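Local coordinates for protein translation initiation factor eIF2B, subunit delta (Archaeoglobus fulgidus, PDB 1T5O) that probably catalyses the isomerisation of methylthioribose-1-phosphate to methylthioribulose-1-phosphate in methionine biosynthesis, as an MtnA-type member of the eIF-2B alpha/beta/delta family, at the interface of chains A and B. Residues are numbered along the deposited sequence; one frame, centred on the assembly and turned at random. Chains: chain A/B, Translation initiation factor eIF2B, subunit delta.

Contact 1: the interface of chains A and B. Residues chain A 153, 190, 245-246, 249, 305-307, 309-310; chain B 212-213, 215-216, 219-220.
B:Met216 reaches from the 3-10 helix 214-216 of chain B across to the A:Pro307 and A:Tyr305 segment of chain A. Its CG lies anti to the carbonyl carbon (chi1 -67°), and the chain beyond is extended. This carries the thioether SD to 3.7 Å from A:Pro307 CD, the two side chains meeting tip to tip. The terminal CE packs 3.8 Å from A:Asn306 CA. A:Pro307 CD also lies over the centre of the A:Tyr305 ring, 3.5 Å above its plane. The ring meets B:Ile212 CG2 at its edge, while B:Val220 slides past it in the opposite direction. B:Ile219 turns CD1 to within 3.7 Å of the A:Tyr305 phenol OH.

The polar half centres on B:Ser215. Its carbonyl O accepts a 2.6 Å hydrogen bond from A:Thr249 OG1, which comes from above the carbonyl plane. Water 1 also binds this carbonyl O and links it to the A:Asp310 carboxylate OD2. From above the carboxylate plane, A:Gly246 N donates to OD2 at 2.7 Å. This probably helps position A:Gly246, whose CA packs tightly on B:Ser215 CB at 3.5 Å. Water 2 joins the B:Ser215 hydroxyl OG to A:Tyr153 OH and A:Ile245 O. The patch combines apolar and water-bridged contacts, and probably helps hold the subunits together near the predicted active site.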
loop_
_atom_site.group_PDB
_atom_site.type_symbol
_atom_site.label_atom_id
_atom_site.label_comp_id
_atom_site.label_asym_id
_atom_site.label_seq_id
_atom_site.Cartn_x
_atom_site.Cartn_y
_atom_site.Cartn_z
ATOM N N TYR A 153 -7.530 7.617 7.168
ATOM C CA TYR A 153 -6.287 6.862 7.068
ATOM C C TYR A 153 -5.949 6.308 8.440
ATOM O O TYR A 153 -6.258 6.929 9.459
ATOM C CB TYR A 153 -5.153 7.776 6.592
ATOM C CG TYR A 153 -4.085 7.034 5.846
ATOM C CD1 TYR A 153 -4.312 6.601 4.541
ATOM C CD2 TYR A 153 -2.849 6.761 6.438
ATOM C CE1 TYR A 153 -3.329 5.924 3.834
ATOM C CE2 TYR A 153 -1.867 6.080 5.747
ATOM C CZ TYR A 153 -2.114 5.668 4.438
ATOM O OH TYR A 153 -1.143 5.037 3.708
ATOM N N PRO A 190 2.215 -0.813 6.420
ATOM C CA PRO A 190 2.304 -2.269 6.240
ATOM C C PRO A 190 1.599 -3.085 7.344
ATOM O O PRO A 190 1.602 -4.312 7.286
ATOM C CB PRO A 190 3.811 -2.516 6.244
ATOM C CG PRO A 190 4.252 -1.591 7.335
ATOM C CD PRO A 190 3.473 -0.295 6.999
ATOM N N ILE A 245 2.749 6.761 8.625
ATOM C CA ILE A 245 3.272 6.967 7.257
ATOM C C ILE A 245 2.189 6.789 6.211
ATOM O O ILE A 245 1.394 5.852 6.266
ATOM C CB ILE A 245 4.376 5.972 6.760
ATOM C CG1 ILE A 245 4.694 4.983 7.843
ATOM C CG2 ILE A 245 5.557 6.733 6.079
ATOM C CD1 ILE A 245 3.762 3.864 7.795
ATOM N N GLY A 246 2.202 7.681 5.229
ATOM C CA GLY A 246 1.231 7.596 4.154
ATOM C C GLY A 246 0.308 8.785 4.211
ATOM O O GLY A 246 -0.221 9.228 3.192
ATOM N N THR A 249 1.247 11.566 1.895
ATOM C CA THR A 249 0.875 11.260 0.513
ATOM C C THR A 249 -0.581 11.604 0.281
ATOM O O THR A 249 -0.913 12.232 -0.700
ATOM C CB THR A 249 1.074 9.758 0.183
ATOM O OG1 THR A 249 2.452 9.437 0.350
ATOM C CG2 THR A 249 0.682 9.450 -1.291
ATOM N N TYR A 305 12.988 0.221 3.611
ATOM C CA TYR A 305 12.933 1.539 4.244
ATOM C C TYR A 305 11.507 1.528 4.776
ATOM O O TYR A 305 10.535 1.475 3.991
ATOM C CB TYR A 305 13.142 2.658 3.224
ATOM C CG TYR A 305 12.954 4.026 3.822
ATOM C CD1 TYR A 305 13.655 4.413 4.975
ATOM C CD2 TYR A 305 12.044 4.923 3.272
ATOM C CE1 TYR A 305 13.438 5.673 5.571
ATOM C CE2 TYR A 305 11.822 6.176 3.854
ATOM C CZ TYR A 305 12.517 6.533 4.991
ATOM O OH TYR A 305 12.264 7.740 5.557
ATOM N N ASN A 306 11.358 1.547 6.100
ATOM C CA ASN A 306 10.034 1.447 6.730
ATOM C C ASN A 306 9.783 2.497 7.827
ATOM O O ASN A 306 9.597 2.152 8.991
ATOM C CB ASN A 306 9.890 -0.000 7.297
ATOM C CG ASN A 306 8.480 -0.342 7.792
ATOM O OD1 ASN A 306 7.488 0.264 7.393
ATOM N ND2 ASN A 306 8.395 -1.348 8.668
ATOM N N PRO A 307 9.794 3.800 7.471
ATOM C CA PRO A 307 9.551 4.840 8.484
ATOM C C PRO A 307 8.174 4.661 9.127
ATOM O O PRO A 307 7.220 4.264 8.458
ATOM C CB PRO A 307 9.640 6.135 7.685
ATOM C CG PRO A 307 9.078 5.686 6.297
ATOM C CD PRO A 307 9.796 4.364 6.104
ATOM N N PHE A 309 6.270 7.110 10.572
ATOM C CA PHE A 309 5.406 8.255 10.314
ATOM C C PHE A 309 5.986 9.106 9.211
ATOM O O PHE A 309 7.118 8.898 8.772
ATOM C CB PHE A 309 5.360 9.198 11.540
ATOM C CG PHE A 309 5.109 8.509 12.857
ATOM C CD1 PHE A 309 6.167 8.155 13.679
ATOM C CD2 PHE A 309 3.812 8.224 13.266
ATOM C CE1 PHE A 309 5.943 7.519 14.896
ATOM C CE2 PHE A 309 3.570 7.590 14.476
ATOM C CZ PHE A 309 4.636 7.235 15.297
ATOM N N ASP A 310 5.201 10.094 8.788
ATOM C CA ASP A 310 5.688 11.104 7.875
ATOM C C ASP A 310 5.136 12.448 8.349
ATOM O O ASP A 310 4.195 12.501 9.137
ATOM C CB ASP A 310 5.351 10.845 6.375
ATOM C CG ASP A 310 3.855 10.642 6.068
ATOM O OD1 ASP A 310 2.949 11.152 6.764
ATOM O OD2 ASP A 310 3.602 9.971 5.038
ATOM N N ILE B 212 9.712 -0.299 -0.331
ATOM C CA ILE B 212 8.900 0.594 0.492
ATOM C C ILE B 212 7.405 0.307 0.251
ATOM O O ILE B 212 7.065 -0.369 -0.717
ATOM C CB ILE B 212 9.132 2.112 0.134
ATOM C CG1 ILE B 212 8.781 2.362 -1.348
ATOM C CG2 ILE B 212 10.564 2.525 0.439
ATOM C CD1 ILE B 212 8.633 3.864 -1.707
ATOM N N THR B 213 6.512 0.813 1.111
ATOM C CA THR B 213 5.095 0.623 0.814
ATOM C C THR B 213 4.752 1.684 -0.230
ATOM O O THR B 213 5.535 2.613 -0.467
ATOM C CB THR B 213 4.170 0.883 2.020
ATOM O OG1 THR B 213 4.360 2.228 2.474
ATOM C CG2 THR B 213 4.464 -0.096 3.139
ATOM N N SER B 215 2.500 3.930 -0.040
ATOM C CA SER B 215 2.223 5.191 0.626
ATOM C C SER B 215 3.470 5.997 0.966
ATOM O O SER B 215 3.392 7.208 1.228
ATOM C CB SER B 215 1.427 4.928 1.904
ATOM O OG SER B 215 2.228 4.199 2.818
ATOM N N MET B 216 4.624 5.339 0.947
ATOM C CA MET B 216 5.878 6.015 1.257
ATOM C C MET B 216 6.445 6.831 0.084
ATOM O O MET B 216 7.511 7.453 0.213
ATOM C CB MET B 216 6.907 4.995 1.745
ATOM C CG MET B 216 6.557 4.368 3.088
ATOM S SD MET B 216 7.639 2.992 3.443
ATOM C CE MET B 216 6.811 2.291 4.848
ATOM N N ILE B 219 7.031 10.472 1.521
ATOM C CA ILE B 219 8.181 10.828 2.355
ATOM C C ILE B 219 9.510 10.681 1.633
ATOM O O ILE B 219 10.444 11.458 1.832
ATOM C CB ILE B 219 8.192 9.999 3.653
ATOM C CG1 ILE B 219 9.108 10.687 4.689
ATOM C CG2 ILE B 219 8.561 8.531 3.345
ATOM C CD1 ILE B 219 9.248 9.916 6.014
ATOM N N VAL B 220 9.575 9.672 0.770
ATOM C CA VAL B 220 10.763 9.374 0.021
ATOM C C VAL B 220 11.104 10.559 -0.902
ATOM O O VAL B 220 12.273 10.903 -1.052
ATOM C CB VAL B 220 10.523 8.011 -0.675
ATOM C CG1 VAL B 220 10.705 8.093 -2.134
ATOM C CG2 VAL B 220 11.350 6.960 -0.001
HETATM O O HOH W 1 4.885 8.963 2.720
HETATM O O HOH W 2 0.636 3.631 4.941
#

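Contact 2: the interface of chains A and B. Residues chain A 248, 281, 311, 313; chain B 218-219, 222.
The phenol ring of A:Tyr248 carries the B:Gln222 side-chain amide on one face. The nitrogen NE2 sits over the ring centre, 3.3 Å above its plane. Ring and amide are stacked, their planes 23° apart. At the ring edge, in plane, lies the B:Gly218 carbonyl carbon, and A:Tyr248 CD1 is 3.6 Å from B:Gly218 CA. The aliphatic part of the glutamine also touches the ring, with B:Gln222 CG 3.5 Å from A:Tyr248 CE1.

The amide is fixed in rotation by a bond to the backbone. B:Gln222 NE2 donates to A:Pro311 O at 2.8 Å. The bond is nearly straight, 163° at the hydrogen, and lies in the carbonyl plane and close to the amide plane. The glutamine chain is extended beyond CG to get there. Its OE1 is turned to the A:Pro311 ring, 3.3 Å from CD. A:Tyr248 CG is anti to the backbone N (chi1 167°), which directs the ring to chain B. An alanine at A:Tyr248 would remove the ring under the B:Gln222 amide and its contact with B:Gly218, and would probably loosen the bond to A:Pro311.

On the other flank B:Ile219 CD1 meets A:Ile281 CD1 tip to tip at 4.0 Å. The chain B residues come from helix 217-222. They pack against helix 247-256, strand 309-313 and the loop at A:Ile281 of chain A.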
loop_
_atom_site.group_PDB
_atom_site.type_symbol
_atom_site.label_atom_id
_atom_site.label_comp_id
_atom_site.label_asym_id
_atom_site.label_seq_id
_atom_site.Cartn_x
_atom_site.Cartn_y
_atom_site.Cartn_z
ATOM N N TYR A 248 0.973 11.908 4.678
ATOM C CA TYR A 248 1.466 13.014 3.846
ATOM C C TYR A 248 1.077 12.793 2.382
ATOM O O TYR A 248 0.613 13.728 1.701
ATOM C CB TYR A 248 3.003 13.171 3.966
ATOM C CG TYR A 248 3.581 14.082 2.890
ATOM C CD1 TYR A 248 4.451 13.578 1.902
ATOM C CD2 TYR A 248 3.199 15.421 2.814
ATOM C CE1 TYR A 248 4.922 14.411 0.861
ATOM C CE2 TYR A 248 3.654 16.253 1.788
ATOM C CZ TYR A 248 4.523 15.735 0.815
ATOM O OH TYR A 248 4.996 16.558 -0.179
ATOM N N ILE A 281 12.183 10.410 13.045
ATOM C CA ILE A 281 11.226 9.359 12.697
ATOM C C ILE A 281 11.895 7.999 12.777
ATOM O O ILE A 281 12.849 7.711 12.068
ATOM C CB ILE A 281 10.636 9.546 11.272
ATOM C CG1 ILE A 281 9.770 10.818 11.218
ATOM C CG2 ILE A 281 9.786 8.300 10.892
ATOM C CD1 ILE A 281 9.506 11.317 9.785
ATOM N N PRO A 311 5.763 13.548 7.934
ATOM C CA PRO A 311 5.298 14.876 8.326
ATOM C C PRO A 311 4.444 15.478 7.203
ATOM O O PRO A 311 4.840 15.469 6.045
ATOM C CB PRO A 311 6.589 15.658 8.540
ATOM C CG PRO A 311 7.627 14.955 7.612
ATOM C CD PRO A 311 7.095 13.579 7.294
ATOM N N PRO A 313 2.972 18.901 5.892
ATOM C CA PRO A 313 3.105 20.343 6.149
ATOM C C PRO A 313 1.732 20.942 6.462
ATOM O O PRO A 313 0.715 20.533 5.876
ATOM C CB PRO A 313 3.706 20.880 4.847
ATOM C CG PRO A 313 3.184 19.910 3.786
ATOM C CD PRO A 313 3.268 18.571 4.480
ATOM N N GLY B 218 5.439 9.499 -0.813
ATOM C CA GLY B 218 5.474 10.868 -0.317
ATOM C C GLY B 218 6.725 11.234 0.478
ATOM O O GLY B 218 7.438 12.188 0.144
ATOM N N ILE B 219 7.031 10.472 1.521
ATOM C CA ILE B 219 8.181 10.828 2.355
ATOM C C ILE B 219 9.510 10.681 1.633
ATOM O O ILE B 219 10.444 11.458 1.832
ATOM C CB ILE B 219 8.192 9.999 3.653
ATOM C CG1 ILE B 219 9.108 10.687 4.689
ATOM C CG2 ILE B 219 8.561 8.531 3.345
ATOM C CD1 ILE B 219 9.248 9.916 6.014
ATOM N N GLN B 222 9.821 13.699 -0.316
ATOM C CA GLN B 222 9.999 14.811 0.612
ATOM C C GLN B 222 11.464 14.884 1.031
ATOM O O GLN B 222 12.031 15.961 1.165
ATOM C CB GLN B 222 9.216 14.572 1.876
ATOM C CG GLN B 222 8.025 15.400 2.076
ATOM C CD GLN B 222 7.444 15.139 3.441
ATOM O OE1 GLN B 222 7.864 14.197 4.140
ATOM N NE2 GLN B 222 6.473 15.948 3.835
#

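Contact 3: the interface of chains A and B. Residues chain A 21, 195-196, 199-200, 203, 209, 211; chain B 289, 296-299, 301-302.
The chain B loop runs through B:Ile297 into an extended B:Ala298 and then B:Pro299, while A:Pro21 opposite follows a cis peptide bond. A:Ser195 makes a polar contact. Its OG lies in the crowded position between the backbone N and the carbonyl carbon (chi1 60°). From there it donates a 2.7 Å hydrogen bond to B:Ile297 O. The hydroxyl comes from above the carbonyl plane, not along a lone pair. The B:Gln296 amide NE2 bonds B:Ala298 O at 2.8 Å within its own chain, 161° at the hydrogen, and so probably helps hold the loop in shape.

B:Pro299 has the most surface hidden by the partner among the residues of this patch, 77 Å². Its ring presses along the helix of A:Ser195, with CD 3.8 Å from A:Cys199 CB. Its CG lies 3.9 Å from A:Pro21 CB, so two proline rings touch. A:Pro21 CG also rests on the B:Ala298 backbone. A:Met203 crosses B:Val302 at about a right angle. Its chain bends at chi3, and SD lies 3.8 Å from both B:Val302 CA and B:Pro299 CB. A:Leu211 puts the CD1 branch against B:Ala298 CB at 3.8 Å and at the same distance from B:Leu289 CB.

On chain A the surface is built by helix 193-204, strand 208-212 and the loop at A:Pro21. Chain B brings the end of helix 287-290, strand 295-296 and the loop that follows.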
loop_
_atom_site.group_PDB
_atom_site.type_symbol
_atom_site.label_atom_id
_atom_site.label_comp_id
_atom_site.label_asym_id
_atom_site.label_seq_id
_atom_site.Cartn_x
_atom_site.Cartn_y
_atom_site.Cartn_z
ATOM N N PRO A 21 -9.687 -8.449 12.715
ATOM C CA PRO A 21 -11.139 -8.233 12.670
ATOM C C PRO A 21 -12.004 -9.497 12.828
ATOM O O PRO A 21 -13.231 -9.413 12.941
ATOM C CB PRO A 21 -11.338 -7.573 11.299
ATOM C CG PRO A 21 -10.296 -8.245 10.454
ATOM C CD PRO A 21 -9.088 -8.259 11.376
ATOM N N SER A 195 -7.715 -1.625 7.403
ATOM C CA SER A 195 -8.605 -2.740 7.068
ATOM C C SER A 195 -8.962 -3.581 8.297
ATOM O O SER A 195 -10.106 -4.020 8.448
ATOM C CB SER A 195 -7.959 -3.629 6.000
ATOM O OG SER A 195 -6.735 -4.151 6.479
ATOM N N ARG A 196 -7.987 -3.789 9.171
ATOM C CA ARG A 196 -8.181 -4.575 10.376
ATOM C C ARG A 196 -9.019 -3.906 11.466
ATOM O O ARG A 196 -9.931 -4.509 12.018
ATOM C CB ARG A 196 -6.825 -4.942 10.989
ATOM C CG ARG A 196 -6.004 -5.883 10.142
ATOM C CD ARG A 196 -5.123 -6.748 11.015
ATOM N NE ARG A 196 -4.501 -5.916 12.003
ATOM C CZ ARG A 196 -4.614 -6.057 13.319
ATOM N NH1 ARG A 196 -5.328 -7.038 13.871
ATOM N NH2 ARG A 196 -4.053 -5.148 14.082
ATOM N N CYS A 199 -12.184 -0.584 9.558
ATOM C CA CYS A 199 -13.345 -1.180 8.932
ATOM C C CYS A 199 -14.189 -1.940 9.979
ATOM O O CYS A 199 -15.413 -1.961 9.898
ATOM C CB CYS A 199 -12.934 -2.103 7.780
ATOM S SG CYS A 199 -12.315 -1.231 6.281
ATOM N N TRP A 200 -13.521 -2.564 10.942
ATOM C CA TRP A 200 -14.214 -3.300 11.984
ATOM C C TRP A 200 -15.081 -2.389 12.856
ATOM O O TRP A 200 -16.303 -2.588 12.973
ATOM C CB TRP A 200 -13.216 -4.046 12.876
ATOM C CG TRP A 200 -13.921 -4.939 13.879
ATOM C CD1 TRP A 200 -14.393 -6.218 13.661
ATOM C CD2 TRP A 200 -14.364 -4.569 15.200
ATOM N NE1 TRP A 200 -15.104 -6.643 14.762
ATOM C CE2 TRP A 200 -15.103 -5.655 15.715
ATOM C CE3 TRP A 200 -14.209 -3.415 15.989
ATOM C CZ2 TRP A 200 -15.694 -5.631 16.990
ATOM C CZ3 TRP A 200 -14.801 -3.388 17.266
ATOM C CH2 TRP A 200 -15.535 -4.494 17.748
ATOM N N MET A 203 -18.033 -0.870 10.788
ATOM C CA MET A 203 -19.105 -1.808 10.466
ATOM C C MET A 203 -19.840 -2.233 11.738
ATOM O O MET A 203 -21.054 -2.456 11.724
ATOM C CB MET A 203 -18.540 -3.040 9.750
ATOM C CG MET A 203 -18.107 -2.739 8.339
ATOM S SD MET A 203 -17.250 -4.088 7.553
ATOM C CE MET A 203 -18.672 -5.332 7.443
ATOM N N VAL A 209 -18.736 1.905 5.141
ATOM C CA VAL A 209 -17.302 2.004 4.884
ATOM C C VAL A 209 -16.915 1.130 3.690
ATOM O O VAL A 209 -17.404 -0.004 3.528
ATOM C CB VAL A 209 -16.450 1.585 6.131
ATOM C CG1 VAL A 209 -16.688 0.098 6.463
ATOM C CG2 VAL A 209 -14.921 1.848 5.857
ATOM N N LEU A 211 -13.402 -0.191 1.671
ATOM C CA LEU A 211 -11.965 -0.452 1.842
ATOM C C LEU A 211 -11.243 -0.331 0.516
ATOM O O LEU A 211 -11.686 -0.893 -0.489
ATOM C CB LEU A 211 -11.781 -1.887 2.346
ATOM C CG LEU A 211 -10.653 -2.371 3.276
ATOM C CD1 LEU A 211 -10.319 -3.781 2.935
ATOM C CD2 LEU A 211 -9.433 -1.500 3.216
ATOM N N LEU B 289 -8.180 -7.774 -1.019
ATOM C CA LEU B 289 -8.045 -6.801 0.084
ATOM C C LEU B 289 -8.462 -7.396 1.451
ATOM O O LEU B 289 -8.229 -6.801 2.501
ATOM C CB LEU B 289 -8.935 -5.570 -0.154
ATOM C CG LEU B 289 -8.866 -4.607 -1.351
ATOM C CD1 LEU B 289 -8.583 -3.214 -0.812
ATOM C CD2 LEU B 289 -7.826 -5.018 -2.367
ATOM N N GLN B 296 -6.620 -13.233 7.765
ATOM C CA GLN B 296 -7.741 -12.320 7.498
ATOM C C GLN B 296 -7.273 -10.922 7.893
ATOM O O GLN B 296 -6.826 -10.712 9.033
ATOM C CB GLN B 296 -8.962 -12.690 8.357
ATOM C CG GLN B 296 -10.281 -12.014 7.921
ATOM C CD GLN B 296 -11.442 -12.194 8.921
ATOM O OE1 GLN B 296 -11.487 -13.181 9.664
ATOM N NE2 GLN B 296 -12.390 -11.251 8.919
ATOM N N ILE B 297 -7.386 -9.960 6.984
ATOM C CA ILE B 297 -6.939 -8.599 7.304
ATOM C C ILE B 297 -8.063 -7.578 7.246
ATOM O O ILE B 297 -7.855 -6.395 7.502
ATOM C CB ILE B 297 -5.777 -8.132 6.361
ATOM C CG1 ILE B 297 -6.243 -8.139 4.899
ATOM C CG2 ILE B 297 -4.555 -9.013 6.588
ATOM C CD1 ILE B 297 -5.202 -7.562 3.877
ATOM N N ALA B 298 -9.253 -8.032 6.887
ATOM C CA ALA B 298 -10.415 -7.147 6.841
ATOM C C ALA B 298 -11.637 -7.963 7.223
ATOM O O ALA B 298 -11.598 -9.186 7.191
ATOM C CB ALA B 298 -10.601 -6.580 5.439
ATOM N N PRO B 299 -12.727 -7.298 7.623
ATOM C CA PRO B 299 -13.923 -8.072 7.976
ATOM C C PRO B 299 -14.364 -8.795 6.687
ATOM O O PRO B 299 -14.287 -8.235 5.574
ATOM C CB PRO B 299 -14.913 -6.999 8.414
ATOM C CG PRO B 299 -13.994 -5.930 9.005
ATOM C CD PRO B 299 -12.882 -5.878 7.989
ATOM N N ASN B 301 -17.165 -9.431 5.264
ATOM C CA ASN B 301 -18.186 -8.803 4.434
ATOM C C ASN B 301 -17.985 -7.316 4.133
ATOM O O ASN B 301 -18.913 -6.639 3.705
ATOM C CB ASN B 301 -19.577 -8.995 5.071
ATOM C CG ASN B 301 -19.966 -10.460 5.194
ATOM O OD1 ASN B 301 -19.760 -11.251 4.267
ATOM N ND2 ASN B 301 -20.544 -10.831 6.345
ATOM N N VAL B 302 -16.778 -6.805 4.323
ATOM C CA VAL B 302 -16.539 -5.372 4.061
ATOM C C VAL B 302 -16.733 -5.011 2.579
ATOM O O VAL B 302 -16.464 -5.820 1.691
ATOM C CB VAL B 302 -15.102 -4.942 4.512
ATOM C CG1 VAL B 302 -14.031 -5.570 3.610
ATOM C CG2 VAL B 302 -14.987 -3.411 4.493
#

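Contact 1 and contact 2 are neighbours, their C-alpha centres about 8 Å apart, and they share B:Ile219. Helix 247-256 and strand 309-313 of chain A and helix 217-222 of chain B serve both. The C-alpha centre of contact 3 lies about 21 Å from that of contact 1 and about 27 Å from that of contact 2. The strand ending at residue 212 joins contact 1 through chain B (209-212) and contact 3 through chain A (208-212). The interface is two-fold symmetric, so each contact occurs twice. Contacts 1 and 2 centre about 11 and 12 Å from A:Asp234, the predicted proton donor, so dimer formation may help shape the active-site surroundings.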